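Side-chain contacts in LPXTG family cell surface protein Fms2 (Enterococcus faecium DO, PDB 5FCE), which probably mediates bacterial adhesion as a cell-wall-anchored surface protein, of which this chain is the ligand-binding domain: residues A[24-29]-A[90-95]; A[2-7]-A[63-68]; A[13-18]-A[75-80]. All blocks are in the same frame, centred on the assembly; numbering follows the deposited sequence.

Interaction 1: residues A[24-29]-A[90-95]; sequences IPVKPN and VDLIVF
The CA atoms of I24 and L92, 9.4 Å apart, are the nearest pair across segments 24-29 and 90-95, a spacing that suits two layers of β-structure facing each other and not neighbours in one sheet. The gap is bridged by three buried aliphatic side chains. L92 does most of the work, because its forked end serves two partners. Its CG lies anti to the backbone N (chi1 179°), which carries the branch point out from strand 91-96 into the space between the layers, and there the two methyls part. CD1 meets CD1 of I24 at 4.2 Å, the two side chains sliding past one another in opposite directions. CD2 meets CG1 of V26 at 3.8 Å, and here the side chains cross at about a right angle. I24 reaches this point with its longer arm extended (chi2 168°), whereas V26 offers one branch of its fork. Around this centre I24 also packs on L41 of strand 36-42 and V26 on F6, which extends the same apolar layer in the flattened barrel. Backbone bonding runs within the sheet instead, from I24 to I73 and from V26 to Y71. Between the two segments only dispersion and the exclusion of water operate, so the fit depends on the shapes of the branched ends and imposes no directional bond on the facing strands.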
loop_
_atom_site.group_PDB
_atom_site.type_symbol
_atom_site.label_atom_id
_atom_site.label_comp_id
_atom_site.label_asym_id
_atom_site.label_seq_id
_atom_site.Cartn_x
_atom_site.Cartn_y
_atom_site.Cartn_z
ATOM N N ILE A 24 -0.490 -6.223 1.254
ATOM C CA ILE A 24 -1.329 -5.278 1.990
ATOM C C ILE A 24 -2.795 -5.475 1.668
ATOM O O ILE A 24 -3.227 -5.257 0.532
ATOM C CB ILE A 24 -0.979 -3.818 1.645
ATOM C CG1 ILE A 24 0.500 -3.553 1.898
ATOM C CG2 ILE A 24 -1.812 -2.864 2.475
ATOM C CD1 ILE A 24 1.014 -2.243 1.320
ATOM N N PRO A 25 -3.580 -5.871 2.677
ATOM C CA PRO A 25 -5.021 -6.017 2.476
ATOM C C PRO A 25 -5.704 -4.684 2.709
ATOM O O PRO A 25 -5.686 -4.169 3.834
ATOM C CB PRO A 25 -5.430 -7.034 3.551
ATOM C CG PRO A 25 -4.327 -6.995 4.593
ATOM C CD PRO A 25 -3.174 -6.172 4.061
ATOM N N VAL A 26 -6.272 -4.111 1.655
ATOM C CA VAL A 26 -6.981 -2.848 1.803
ATOM C C VAL A 26 -8.487 -3.065 1.748
ATOM O O VAL A 26 -8.977 -3.957 1.055
ATOM C CB VAL A 26 -6.544 -1.807 0.742
ATOM C CG1 VAL A 26 -5.017 -1.627 0.772
ATOM C CG2 VAL A 26 -6.977 -2.236 -0.647
ATOM N N LYS A 27 -9.214 -2.267 2.515
ATOM C CA LYS A 27 -10.680 -2.316 2.497
ATOM C C LYS A 27 -11.235 -0.989 1.991
ATOM O O LYS A 27 -11.094 0.050 2.642
ATOM C CB LYS A 27 -11.231 -2.640 3.893
ATOM C CG LYS A 27 -12.752 -2.795 3.938
ATOM C CD LYS A 27 -13.283 -3.231 5.305
ATOM C CE LYS A 27 -13.255 -2.098 6.327
ATOM N NZ LYS A 27 -14.351 -2.161 7.357
ATOM N N PRO A 28 -11.859 -1.006 0.806
ATOM C CA PRO A 28 -12.392 0.250 0.271
ATOM C C PRO A 28 -13.681 0.652 0.966
ATOM O O PRO A 28 -14.394 -0.216 1.483
ATOM C CB PRO A 28 -12.684 -0.076 -1.191
ATOM C CG PRO A 28 -12.830 -1.578 -1.254
ATOM C CD PRO A 28 -12.104 -2.167 -0.072
ATOM N N ASN A 29 -13.990 1.944 0.956
ATOM C CA ASN A 29 -15.218 2.427 1.577
ATOM C C ASN A 29 -16.398 2.401 0.610
ATOM O O ASN A 29 -17.555 2.516 1.019
ATOM C CB ASN A 29 -15.033 3.839 2.151
ATOM C CG ASN A 29 -14.866 4.899 1.070
ATOM O OD1 ASN A 29 -14.312 4.632 0.005
ATOM N ND2 ASN A 29 -15.340 6.111 1.348
ATOM N N VAL A 90 4.744 5.366 7.652
ATOM C CA VAL A 90 4.639 4.717 6.349
ATOM C C VAL A 90 3.228 4.938 5.831
ATOM O O VAL A 90 2.262 4.649 6.537
ATOM C CB VAL A 90 4.929 3.206 6.439
ATOM C CG1 VAL A 90 4.691 2.529 5.090
ATOM C CG2 VAL A 90 6.351 2.960 6.917
ATOM N N ASP A 91 3.109 5.467 4.615
ATOM C CA ASP A 91 1.802 5.674 4.000
ATOM C C ASP A 91 1.671 4.848 2.728
ATOM O O ASP A 91 2.680 4.518 2.085
ATOM C CB ASP A 91 1.583 7.148 3.627
ATOM C CG ASP A 91 1.556 8.074 4.831
ATOM O OD1 ASP A 91 1.215 7.628 5.941
ATOM O OD2 ASP A 91 1.880 9.270 4.659
ATOM N N LEU A 92 0.427 4.525 2.370
ATOM C CA LEU A 92 0.122 3.925 1.071
ATOM C C LEU A 92 -0.683 4.917 0.248
ATOM O O LEU A 92 -1.736 5.386 0.679
ATOM C CB LEU A 92 -0.678 2.627 1.242
ATOM C CG LEU A 92 -1.085 1.920 -0.054
ATOM C CD1 LEU A 92 0.135 1.261 -0.739
ATOM C CD2 LEU A 92 -2.213 0.902 0.205
ATOM N N ILE A 93 -0.175 5.251 -0.929
ATOM C CA ILE A 93 -0.874 6.162 -1.820
ATOM C C ILE A 93 -1.435 5.337 -2.975
ATOM O O ILE A 93 -0.703 4.582 -3.622
ATOM C CB ILE A 93 0.089 7.249 -2.339
ATOM C CG1 ILE A 93 0.688 8.032 -1.164
ATOM C CG2 ILE A 93 -0.626 8.233 -3.286
ATOM C CD1 ILE A 93 1.679 9.122 -1.607
ATOM N N VAL A 94 -2.737 5.446 -3.208
ATOM C CA VAL A 94 -3.365 4.708 -4.298
ATOM C C VAL A 94 -3.866 5.673 -5.345
ATOM O O VAL A 94 -4.763 6.488 -5.079
ATOM C CB VAL A 94 -4.535 3.843 -3.827
ATOM C CG1 VAL A 94 -5.085 3.032 -4.997
ATOM C CG2 VAL A 94 -4.072 2.906 -2.731
ATOM N N PHE A 95 -3.259 5.586 -6.523
ATOM C CA PHE A 95 -3.702 6.357 -7.680
ATOM C C PHE A 95 -4.650 5.489 -8.485
ATOM O O PHE A 95 -4.378 4.303 -8.693
ATOM C CB PHE A 95 -2.498 6.722 -8.552
ATOM C CG PHE A 95 -1.475 7.575 -7.860
ATOM C CD1 PHE A 95 -0.366 6.994 -7.253
ATOM C CD2 PHE A 95 -1.609 8.955 -7.829
ATOM C CE1 PHE A 95 0.585 7.776 -6.626
ATOM C CE2 PHE A 95 -0.663 9.745 -7.197
ATOM C CZ PHE A 95 0.438 9.153 -6.596
#

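Interaction 2: residues A[2-7]-A[63-68]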
loop_
_atom_site.group_PDB
_atom_site.type_symbol
_atom_site.label_atom_id
_atom_site.label_comp_id
_atom_site.label_asym_id
_atom_site.label_seq_id
_atom_site.Cartn_x
_atom_site.Cartn_y
_atom_site.Cartn_z
ATOM N N GLU A 2 -18.952 10.653 -3.036
ATOM C CA GLU A 2 -17.991 10.550 -1.936
ATOM C C GLU A 2 -16.652 9.952 -2.394
ATOM O O GLU A 2 -16.629 8.980 -3.150
ATOM C CB GLU A 2 -18.577 9.712 -0.800
ATOM C CG GLU A 2 -18.335 10.306 0.555
ATOM C CD GLU A 2 -18.692 9.368 1.688
ATOM O OE1 GLU A 2 -19.811 8.793 1.690
ATOM O OE2 GLU A 2 -17.839 9.218 2.585
ATOM N N ASN A 3 -15.542 10.521 -1.926
ATOM C CA ASN A 3 -14.216 10.043 -2.331
ATOM C C ASN A 3 -13.925 8.620 -1.852
ATOM O O ASN A 3 -14.170 8.287 -0.695
ATOM C CB ASN A 3 -13.108 10.952 -1.780
ATOM C CG ASN A 3 -13.080 12.323 -2.424
ATOM O OD1 ASN A 3 -13.557 12.515 -3.546
ATOM N ND2 ASN A 3 -12.499 13.290 -1.716
ATOM N N LEU A 4 -13.383 7.794 -2.744
ATOM C CA LEU A 4 -12.836 6.490 -2.354
ATOM C C LEU A 4 -11.723 6.635 -1.318
ATOM O O LEU A 4 -10.835 7.475 -1.469
ATOM C CB LEU A 4 -12.268 5.782 -3.584
ATOM C CG LEU A 4 -11.475 4.493 -3.361
ATOM C CD1 LEU A 4 -12.403 3.369 -2.965
ATOM C CD2 LEU A 4 -10.694 4.127 -4.637
ATOM N N SER A 5 -11.779 5.817 -0.268
ATOM C CA SER A 5 -10.665 5.675 0.671
ATOM C C SER A 5 -10.507 4.220 1.073
ATOM O O SER A 5 -11.425 3.407 0.905
ATOM C CB SER A 5 -10.862 6.537 1.916
ATOM O OG SER A 5 -12.058 6.190 2.574
ATOM N N PHE A 6 -9.337 3.895 1.616
ATOM C CA PHE A 6 -9.047 2.536 2.074
ATOM C C PHE A 6 -8.641 2.533 3.538
ATOM O O PHE A 6 -7.919 3.424 3.995
ATOM C CB PHE A 6 -7.901 1.917 1.251
ATOM C CG PHE A 6 -8.202 1.772 -0.214
ATOM C CD1 PHE A 6 -8.882 0.651 -0.702
ATOM C CD2 PHE A 6 -7.799 2.754 -1.115
ATOM C CE1 PHE A 6 -9.155 0.521 -2.076
ATOM C CE2 PHE A 6 -8.081 2.638 -2.471
ATOM C CZ PHE A 6 -8.769 1.518 -2.953
ATOM N N THR A 7 -9.096 1.527 4.276
ATOM C CA THR A 7 -8.590 1.300 5.624
ATOM C C THR A 7 -7.741 0.039 5.566
ATOM O O THR A 7 -7.904 -0.776 4.657
ATOM C CB THR A 7 -9.747 1.145 6.631
ATOM O OG1 THR A 7 -9.236 0.948 7.958
ATOM C CG2 THR A 7 -10.567 -0.036 6.267
ATOM N N VAL A 63 -8.900 -2.991 -12.086
ATOM C CA VAL A 63 -9.101 -3.388 -10.706
ATOM C C VAL A 63 -10.570 -3.190 -10.343
ATOM O O VAL A 63 -11.209 -2.207 -10.751
ATOM C CB VAL A 63 -8.172 -2.593 -9.765
ATOM C CG1 VAL A 63 -8.432 -2.965 -8.304
ATOM C CG2 VAL A 63 -6.718 -2.844 -10.116
ATOM N N GLN A 64 -11.111 -4.161 -9.619
ATOM C CA GLN A 64 -12.495 -4.134 -9.174
ATOM C C GLN A 64 -12.507 -4.106 -7.645
ATOM O O GLN A 64 -12.182 -5.108 -6.997
ATOM C CB GLN A 64 -13.194 -5.384 -9.709
ATOM C CG GLN A 64 -14.582 -5.669 -9.176
ATOM C CD GLN A 64 -14.965 -7.132 -9.386
ATOM O OE1 GLN A 64 -15.390 -7.819 -8.452
ATOM N NE2 GLN A 64 -14.801 -7.616 -10.619
ATOM N N TRP A 65 -12.847 -2.949 -7.079
ATOM C CA TRP A 65 -12.962 -2.790 -5.635
ATOM C C TRP A 65 -14.425 -2.862 -5.224
ATOM O O TRP A 65 -15.284 -2.211 -5.827
ATOM C CB TRP A 65 -12.356 -1.456 -5.185
ATOM C CG TRP A 65 -10.847 -1.450 -5.189
ATOM C CD1 TRP A 65 -10.016 -2.399 -4.640
ATOM C CD2 TRP A 65 -9.988 -0.438 -5.736
ATOM N NE1 TRP A 65 -8.700 -2.038 -4.829
ATOM C CE2 TRP A 65 -8.657 -0.841 -5.502
ATOM C CE3 TRP A 65 -10.216 0.771 -6.411
ATOM C CZ2 TRP A 65 -7.556 -0.085 -5.924
ATOM C CZ3 TRP A 65 -9.117 1.524 -6.824
ATOM C CH2 TRP A 65 -7.807 1.091 -6.580
ATOM N N THR A 66 -14.702 -3.683 -4.220
ATOM C CA THR A 66 -16.043 -3.816 -3.677
ATOM C C THR A 66 -16.063 -3.308 -2.246
ATOM O O THR A 66 -15.268 -3.751 -1.414
ATOM C CB THR A 66 -16.500 -5.269 -3.705
ATOM O OG1 THR A 66 -16.455 -5.743 -5.058
ATOM C CG2 THR A 66 -17.908 -5.382 -3.185
ATOM N N ALA A 67 -16.976 -2.380 -1.978
ATOM C CA ALA A 67 -17.095 -1.720 -0.676
ATOM C C ALA A 67 -17.078 -2.720 0.462
ATOM O O ALA A 67 -17.888 -3.651 0.482
ATOM C CB ALA A 67 -18.373 -0.906 -0.616
ATOM N N GLY A 68 -16.141 -2.533 1.389
ATOM C CA GLY A 68 -16.070 -3.349 2.588
ATOM C C GLY A 68 -15.432 -4.715 2.420
ATOM O O GLY A 68 -15.331 -5.473 3.384
#
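F6 and W65 form a T-shaped aromatic pair, the edge of the phenyl ring directed at the indole face. The centroids of the F6 ring and the six-membered ring of W65 lie 4.8 Å apart, and the planes are inclined at 69°. CZ of F6 makes the closest approach, 3.5 Å from CE2 of W65, and stands over the centre of the indole, while CE1 follows toward the pyrrole side and comes within 3.8 Å of NE1 of W65. F6 holds its CG anti to the carbonyl carbon (chi1 -62°); W65 is turned similarly (chi1 -75°), and the CB of each residue points toward the other segment. W65 forms a second edge-to-face pair with Y71.

The pair is buried in the flattened barrel, the contact's centre about 13 Å from that of the chain, where the N-terminal segment meets the short strand 63-65; both lie within the immunoglobulin-like SgrA family region.

Aliphatic side chains also meet the indole. CD2 of L4 touches CZ3 of W65 at 3.7 Å, its approach oblique to the ring and the side chains crossing at about a right angle. On the face turned from F6, CG1 of V63, a residue of the same segment as W65, sits 3.5 Å above the indole plane and offset toward the rim. From strand 91-96, V94 touches both F6 and W65, and Y96 touches both L4 and W65.

Interaction 3: residues A[13-18]-A[75-80]; sequences IVYDMT and ISAELS
Y15 and A77 make a partly buried contact that combines a methyl-ring touch with a water bridge, across the sheet in which strand 21-28 lies between strands 14-16 and 71-76. Their CA atoms, 8.2 Å apart, are the nearest pair of the two segments, and the tyrosine supplies most of the reach. With its CG anti to the backbone N (chi1 -176°), the phenol extends until one side of the ring meets the alanine: CE2 of Y15 lies 3.6 Å from CB of A77. That methyl comes in obliquely to the ring. Farther out, the hydroxyl arrives among the backbone atoms that follow the strand. The Y15 OH lies 3.5 Å from CA of S80, and the carbonyl oxygen of L79 stands at the ring's edge, close to its plane. One ordered water links the polar ends of the contact, hydrogen-bonded at 3.0 Å to Y15 OH and donating to O of A77 over 3.3 Å. The phenol oxygen and the A77 carbonyl are thus joined through a solvent molecule, beside a methyl contact at the hydroxyl end of the same ring.

Next to Y15 in the chain, OD1 of D16 accepts a bond from Q19 N and a weak, bent one from T18 N. On the other segment, S80 is the N-cap of helix 81-85, its OG bonded to E83 N. Y15 packs on I81 and I84 of that helix and, together with A77, on I22 of strand 21-28, while its backbone bonds to T112 and V114 of strand 112-114.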
loop_
_atom_site.group_PDB
_atom_site.type_symbol
_atom_site.label_atom_id
_atom_site.label_comp_id
_atom_site.label_asym_id
_atom_site.label_seq_id
_atom_site.Cartn_x
_atom_site.Cartn_y
_atom_site.Cartn_z
ATOM N N ILE A 13 -0.794 -6.900 7.424
ATOM C CA ILE A 13 0.226 -6.651 6.394
ATOM C C ILE A 13 1.351 -7.662 6.603
ATOM O O ILE A 13 1.785 -7.881 7.740
ATOM C CB ILE A 13 0.779 -5.212 6.471
ATOM C CG1 ILE A 13 -0.311 -4.207 6.053
ATOM C CG2 ILE A 13 2.043 -5.052 5.596
ATOM C CD1 ILE A 13 0.049 -2.741 6.303
ATOM N N VAL A 14 1.817 -8.282 5.515
ATOM C CA VAL A 14 2.908 -9.250 5.611
ATOM C C VAL A 14 4.153 -8.783 4.861
ATOM O O VAL A 14 4.063 -8.388 3.702
ATOM C CB VAL A 14 2.485 -10.638 5.084
ATOM C CG1 VAL A 14 3.670 -11.623 5.144
ATOM C CG2 VAL A 14 1.301 -11.179 5.883
ATOM N N TYR A 15 5.307 -8.794 5.527
ATOM C CA TYR A 15 6.577 -8.617 4.823
ATOM C C TYR A 15 7.186 -10.007 4.683
ATOM O O TYR A 15 7.522 -10.632 5.683
ATOM C CB TYR A 15 7.538 -7.719 5.614
ATOM C CG TYR A 15 8.844 -7.416 4.897
ATOM C CD1 TYR A 15 9.914 -8.316 4.925
ATOM C CD2 TYR A 15 9.012 -6.220 4.202
ATOM C CE1 TYR A 15 11.103 -8.033 4.258
ATOM C CE2 TYR A 15 10.201 -5.929 3.540
ATOM C CZ TYR A 15 11.243 -6.836 3.581
ATOM O OH TYR A 15 12.424 -6.555 2.924
ATOM N N ASP A 16 7.303 -10.488 3.446
ATOM C CA ASP A 16 7.939 -11.777 3.163
ATOM C C ASP A 16 9.424 -11.543 2.839
ATOM O O ASP A 16 9.765 -10.963 1.816
ATOM C CB ASP A 16 7.196 -12.472 2.005
ATOM C CG ASP A 16 7.694 -13.889 1.723
ATOM O OD1 ASP A 16 8.923 -14.107 1.665
ATOM O OD2 ASP A 16 6.841 -14.792 1.538
HETATM N N MSE A 17 10.295 -11.996 3.733
HETATM C CA MSE A 17 11.738 -11.820 3.623
HETATM C C MSE A 17 12.334 -12.638 2.474
HETATM O O MSE A 17 13.315 -12.229 1.832
HETATM C CB MSE A 17 12.323 -12.267 4.961
HETATM C CG MSE A 17 13.787 -12.160 5.173
HETATM SE SE MSE A 17 13.936 -12.858 6.988
HETATM C CE MSE A 17 12.960 -11.392 7.856
ATOM N N THR A 18 11.727 -13.789 2.213
ATOM C CA THR A 18 12.200 -14.681 1.162
ATOM C C THR A 18 11.994 -14.068 -0.220
ATOM O O THR A 18 12.905 -14.056 -1.056
ATOM C CB THR A 18 11.474 -16.028 1.221
ATOM O OG1 THR A 18 11.651 -16.604 2.523
ATOM C CG2 THR A 18 12.039 -16.980 0.173
ATOM N N ILE A 75 3.395 -5.743 -3.259
ATOM C CA ILE A 75 4.440 -4.789 -3.625
ATOM C C ILE A 75 5.854 -5.347 -3.414
ATOM O O ILE A 75 6.174 -5.883 -2.349
ATOM C CB ILE A 75 4.252 -3.468 -2.844
ATOM C CG1 ILE A 75 3.064 -2.676 -3.420
ATOM C CG2 ILE A 75 5.491 -2.617 -2.921
ATOM C CD1 ILE A 75 2.669 -1.436 -2.604
ATOM N N SER A 76 6.711 -5.224 -4.427
ATOM C CA SER A 76 8.101 -5.655 -4.268
ATOM C C SER A 76 8.823 -4.695 -3.316
ATOM O O SER A 76 8.784 -3.489 -3.519
ATOM C CB SER A 76 8.778 -5.689 -5.640
ATOM O OG SER A 76 10.122 -6.096 -5.551
ATOM N N ALA A 77 9.475 -5.218 -2.274
ATOM C CA ALA A 77 10.128 -4.368 -1.266
ATOM C C ALA A 77 11.493 -3.840 -1.712
ATOM O O ALA A 77 12.401 -4.623 -1.987
ATOM C CB ALA A 77 10.286 -5.142 0.054
ATOM N N GLU A 78 11.656 -2.520 -1.726
ATOM C CA GLU A 78 12.925 -1.915 -2.134
ATOM C C GLU A 78 13.770 -1.456 -0.938
ATOM O O GLU A 78 14.888 -0.953 -1.110
ATOM C CB GLU A 78 12.656 -0.752 -3.103
ATOM C CG GLU A 78 11.727 -1.149 -4.258
ATOM C CD GLU A 78 11.391 -0.003 -5.209
ATOM O OE1 GLU A 78 11.891 1.132 -5.011
ATOM O OE2 GLU A 78 10.634 -0.248 -6.187
ATOM N N LEU A 79 13.219 -1.629 0.264
ATOM C CA LEU A 79 13.916 -1.377 1.528
ATOM C C LEU A 79 13.683 -2.587 2.421
ATOM O O LEU A 79 12.602 -3.195 2.394
ATOM C CB LEU A 79 13.378 -0.130 2.250
ATOM C CG LEU A 79 13.800 1.275 1.821
ATOM C CD1 LEU A 79 13.171 2.332 2.745
ATOM C CD2 LEU A 79 15.308 1.406 1.845
ATOM N N SER A 80 14.694 -2.935 3.212
ATOM C CA SER A 80 14.606 -4.091 4.102
ATOM C C SER A 80 13.599 -3.800 5.196
ATOM O O SER A 80 13.275 -2.644 5.444
ATOM C CB SER A 80 15.947 -4.354 4.758
ATOM O OG SER A 80 16.236 -3.319 5.682
HETATM O O HOH W 1 14.060 -5.589 0.664
#

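Overall arrangement
Interactions 1 and 2 are buried and wholly apolar, whereas interaction 3 is only partly buried and brings in a water. Interaction 1 lies nearest the chain's centre, its own centre about 5 Å away, and joins facing sheets through aliphatic methyls. Interaction 2, about 13 Å out, rests mainly on an edge-to-face aromatic pair with a leucine beside it, and interaction 3 lies on the opposite side of the centre from it. Strand 21-28 relates all three: it carries one segment of interaction 1 and pairs with strands 6-7, 14-16 and 71-76 of the others. Interactions 1 and 2 touch through N29 and P28, which bond to S5 and G68; interactions 1 and 3 meet by packing, as where I75 reaches L92.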